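Local atomic coordinates of transcriptional regulator (Rhodococcus jostii, PDB entry 5CYV), a protein that probably binds DNA as a MarR-family transcriptional regulator of p-hydroxycinnamate metabolism and binds p-coumaroyl-CoA as a ligand. Residues Arg36-Ser41 with Ala60-Asp65. Sequence-based numbering, arbitrary orientation. Where two conformers were deposited one is given.
Sequences RVRSYS and ATMGLD. With WCA (p-coumaroyl-CoA), chain J.
The p-coumaroyl-CoA pocket of this MarR-type winged helix-turn-helix protein is walled in part by the first turn of helix 37-47 and the end of helix 55-62 with the turn that follows, which meet where Arg38 lies against Met62 and Leu64. No hydrogen bond joins the two segments; methyl groups of Met62 and Leu64 pack on Arg38 and Ser41. The methyl CE of Met62, brought round by a bend at the thioether (chi3 67°), rests 3.7 Å from Arg38 O and 3.8 Å from Ser41 CB, and also touches the start of the Arg38 side chain. Beyond it the arginine runs extended from CG to NE, carrying the guanidinium across Leu64, whose CD2 sits over one face, offset toward the rim, 3.8 Å from Arg38 NH1. The edge of the same group serves the pantetheine arm: Arg38 NE gives a nearly straight bond (171°) of 2.8 Å to the amide oxygen OAE, while Arg38 NH1 reaches the second amide oxygen OAF at 2.8 Å, more bent, and adds a weak bond to OAE. Arg38 NH2 is tied to Gln68, so the plane is fixed from both ends. Further along the ligand, Ser41 OG lies 3.4 Å from CAV of the coumaroyl ring; its hydroxyl is turned back to donate to Val37 O, on the face opposite the Ser41 backbone N-H. Replacing Arg38 by an alanine removes the guanidinium and would probably leave both pantetheine amide oxygens and Gln68 without this donor, and open a gap over Leu64. The ligand's two amides are thus read by one cationic side chain, whose charge would be expected to strengthen both bonds, while Met62 and Leu64 supply its nonpolar bed.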
loop_
_atom_site.group_PDB
_atom_site.type_symbol
_atom_site.label_atom_id
_atom_site.label_comp_id
_atom_site.label_asym_id
_atom_site.label_seq_id
_atom_site.Cartn_x
_atom_site.Cartn_y
_atom_site.Cartn_z
ATOM N N ARG B 36 -8.292 -1.212 -13.370
ATOM C CA ARG B 36 -7.486 -1.683 -12.260
ATOM C C ARG B 36 -7.048 -0.450 -11.448
ATOM O O ARG B 36 -7.377 0.619 -11.803
ATOM C CB ARG B 36 -6.322 -2.562 -12.672
ATOM C CG ARG B 36 -6.735 -3.983 -12.976
ATOM C CD ARG B 36 -5.646 -4.790 -13.625
ATOM N NE ARG B 36 -4.417 -4.826 -12.886
ATOM C CZ ARG B 36 -4.211 -5.529 -11.807
ATOM N NH1 ARG B 36 -5.148 -6.287 -11.316
ATOM N NH2 ARG B 36 -3.032 -5.491 -11.244
ATOM N N VAL B 37 -6.326 -0.653 -10.366
ATOM C CA VAL B 37 -6.126 0.497 -9.490
ATOM C C VAL B 37 -5.448 1.688 -10.230
ATOM O O VAL B 37 -5.904 2.825 -10.058
ATOM C CB VAL B 37 -5.301 0.182 -8.221
ATOM C CG1 VAL B 37 -5.995 -0.814 -7.227
ATOM C CG2 VAL B 37 -3.939 -0.234 -8.546
ATOM N N ARG B 38 -4.440 1.429 -11.069
ATOM C CA ARG B 38 -3.791 2.602 -11.716
ATOM C C ARG B 38 -4.635 3.258 -12.815
ATOM O O ARG B 38 -4.707 4.496 -12.842
ATOM C CB ARG B 38 -2.427 2.212 -12.308
ATOM C CG ARG B 38 -1.389 1.860 -11.232
ATOM C CD ARG B 38 -0.027 1.731 -11.890
ATOM N NE ARG B 38 1.001 1.379 -10.873
ATOM C CZ ARG B 38 2.298 1.414 -11.082
ATOM N NH1 ARG B 38 3.146 1.025 -10.105
ATOM N NH2 ARG B 38 2.815 1.844 -12.278
ATOM N N SER B 39 -5.272 2.482 -13.670
ATOM C CA SER B 39 -6.112 3.110 -14.708
ATOM C C SER B 39 -7.301 3.802 -14.088
ATOM O O SER B 39 -7.708 4.887 -14.555
ATOM C CB SER B 39 -6.552 2.096 -15.753
ATOM O OG SER B 39 -7.185 0.940 -15.188
ATOM N N TYR B 40 -7.895 3.209 -13.038
ATOM C CA TYR B 40 -8.910 3.925 -12.303
ATOM C C TYR B 40 -8.438 5.232 -11.732
ATOM O O TYR B 40 -9.144 6.258 -11.848
ATOM C CB TYR B 40 -9.451 2.998 -11.169
ATOM C CG TYR B 40 -10.333 3.662 -10.168
ATOM C CD1 TYR B 40 -11.642 3.967 -10.456
ATOM C CD2 TYR B 40 -9.824 3.981 -8.874
ATOM C CE1 TYR B 40 -12.467 4.593 -9.522
ATOM C CE2 TYR B 40 -10.649 4.569 -7.929
ATOM C CZ TYR B 40 -11.977 4.864 -8.256
ATOM O OH TYR B 40 -12.771 5.521 -7.358
ATOM N N SER B 41 -7.257 5.243 -11.127
ATOM C CA SER B 41 -6.757 6.489 -10.538
ATOM C C SER B 41 -6.602 7.582 -11.607
ATOM O O SER B 41 -6.960 8.730 -11.346
ATOM C CB SER B 41 -5.393 6.265 -9.875
ATOM O OG SER B 41 -5.506 5.297 -8.807
ATOM N N ALA B 60 2.505 12.876 -10.134
ATOM C CA ALA B 60 2.887 13.365 -8.812
ATOM C C ALA B 60 1.858 12.864 -7.796
ATOM O O ALA B 60 2.230 12.422 -6.689
ATOM C CB ALA B 60 2.951 14.886 -8.808
ATOM N N THR B 61 0.580 12.888 -8.178
ATOM C CA THR B 61 -0.437 12.407 -7.220
ATOM C C THR B 61 -0.289 10.919 -6.951
ATOM O O THR B 61 -0.415 10.472 -5.813
ATOM C CB THR B 61 -1.861 12.710 -7.719
ATOM O OG1 THR B 61 -2.032 14.124 -7.826
ATOM C CG2 THR B 61 -2.921 12.167 -6.755
ATOM N N MET B 62 0.062 10.160 -7.983
ATOM C CA MET B 62 0.206 8.706 -7.862
ATOM C C MET B 62 1.580 8.295 -7.368
ATOM O O MET B 62 1.798 7.103 -7.150
ATOM C CB MET B 62 -0.098 8.044 -9.222
ATOM C CG MET B 62 -1.558 8.247 -9.581
ATOM S SD MET B 62 -1.994 7.579 -11.193
ATOM C CE MET B 62 -1.796 5.750 -10.916
ATOM N N GLY B 63 2.519 9.223 -7.193
ATOM C CA GLY B 63 3.899 8.897 -6.804
ATOM C C GLY B 63 4.671 8.149 -7.867
ATOM O O GLY B 63 5.601 7.422 -7.521
ATOM N N LEU B 64 4.365 8.395 -9.146
ATOM C CA LEU B 64 5.000 7.654 -10.260
ATOM C C LEU B 64 5.764 8.610 -11.126
ATOM O O LEU B 64 5.496 9.804 -11.115
ATOM C CB LEU B 64 3.971 6.909 -11.110
ATOM C CG LEU B 64 3.219 5.829 -10.333
ATOM C CD1 LEU B 64 2.096 5.367 -11.119
ATOM C CD2 LEU B 64 4.188 4.644 -9.989
ATOM N N ASP B 65 6.752 8.115 -11.863
ATOM C CA ASP B 65 7.295 8.906 -12.956
ATOM C C ASP B 65 6.275 9.128 -14.046
ATOM O O ASP B 65 5.433 8.273 -14.334
ATOM C CB ASP B 65 8.496 8.220 -13.588
ATOM C CG ASP B 65 9.684 8.204 -12.690
ATOM O OD1 ASP B 65 9.772 9.091 -11.811
ATOM O OD2 ASP B 65 10.526 7.301 -12.873
HETATM C C4 WCA J . 17.339 -2.212 -5.544
HETATM C C5 WCA J . 17.363 -3.602 -5.599
HETATM C C6 WCA J . 18.648 -4.251 -5.726
HETATM C C8 WCA J . 15.252 -2.991 -5.411
HETATM N N1 WCA J . 19.758 -3.481 -5.783
HETATM N N3 WCA J . 18.513 -1.517 -5.612
HETATM C CAV WCA J . -6.256 3.945 -5.784
HETATM C CAT WCA J . -7.592 4.123 -5.594
HETATM C CBS WCA J . -8.140 3.596 -4.416
HETATM O OAJ WCA J . -9.532 3.761 -4.184
HETATM C CAU WCA J . -7.387 2.963 -3.485
HETATM C CAW WCA J . -6.010 2.787 -3.661
HETATM C CBT WCA J . -5.472 3.310 -4.811
HETATM C CAR WCA J . -4.012 3.130 -4.937
HETATM C CAQ WCA J . -3.307 3.838 -5.999
HETATM C CBP WCA J . -1.804 3.730 -5.857
HETATM O OAD WCA J . -1.155 3.387 -4.930
HETATM S SBO WCA J . -1.040 4.245 -7.336
HETATM C CBA WCA J . 0.701 4.145 -6.810
HETATM C CAY WCA J . 1.363 2.816 -7.369
HETATM N NBH WCA J . 1.110 1.710 -6.512
HETATM C CBQ WCA J . 0.503 0.510 -7.102
HETATM O OAE WCA J . 0.297 0.371 -8.314
HETATM C CBB WCA J . 0.228 -0.635 -6.178
HETATM C CAZ WCA J . 1.254 -1.791 -6.356
HETATM N NBI WCA J . 2.629 -1.480 -5.916
HETATM C CBR WCA J . 3.638 -1.014 -6.750
HETATM O OAF WCA J . 3.335 -0.740 -7.915
HETATM C CBX WCA J . 5.060 -0.858 -6.233
HETATM O OAK WCA J . 5.171 -1.641 -5.010
HETATM C CCD WCA J . 5.417 0.611 -5.964
HETATM C CAA WCA J . 4.618 1.080 -4.712
HETATM C CAB WCA J . 5.168 1.516 -7.190
HETATM C CBD WCA J . 6.933 0.683 -5.585
HETATM O OBK WCA J . 7.556 0.041 -6.729
HETATM P PCG WCA J . 9.143 0.203 -6.957
HETATM O OAP WCA J . 9.451 1.665 -6.906
HETATM O OAI WCA J . 9.432 -0.591 -8.256
HETATM O OBN WCA J . 9.824 -0.392 -5.687
HETATM P PCF WCA J . 10.458 -1.766 -5.305
HETATM O OAO WCA J . 10.357 -2.587 -6.594
HETATM O OAH WCA J . 9.966 -2.255 -3.950
HETATM O "O5'" WCA J . 12.019 -1.405 -5.075
HETATM C "C5'" WCA J . 12.412 -0.448 -4.093
HETATM C "C4'" WCA J . 13.574 0.458 -4.378
HETATM O "O4'" WCA J . 14.941 -0.403 -4.156
HETATM C "C3'" WCA J . 13.638 0.909 -5.655
HETATM O "O3'" WCA J . 14.475 2.122 -5.734
HETATM P PCE WCA J . 13.855 3.524 -6.097
HETATM O OAM WCA J . 12.720 3.804 -5.166
HETATM O OAN WCA J . 13.363 3.518 -7.516
HETATM O OAG WCA J . 14.922 4.573 -5.935
HETATM C "C2'" WCA J . 14.399 -0.209 -6.400
HETATM O "O2'" WCA J . 14.889 0.181 -7.606
HETATM C "C1'" WCA J . 15.503 -0.545 -5.331
HETATM N N9 WCA J . 15.998 -1.886 -5.434
HETATM N N7 WCA J . 16.055 -4.052 -5.516
HETATM C C2 WCA J . 19.692 -2.167 -5.726
HETATM N N6 WCA J . 18.715 -5.678 -5.782
#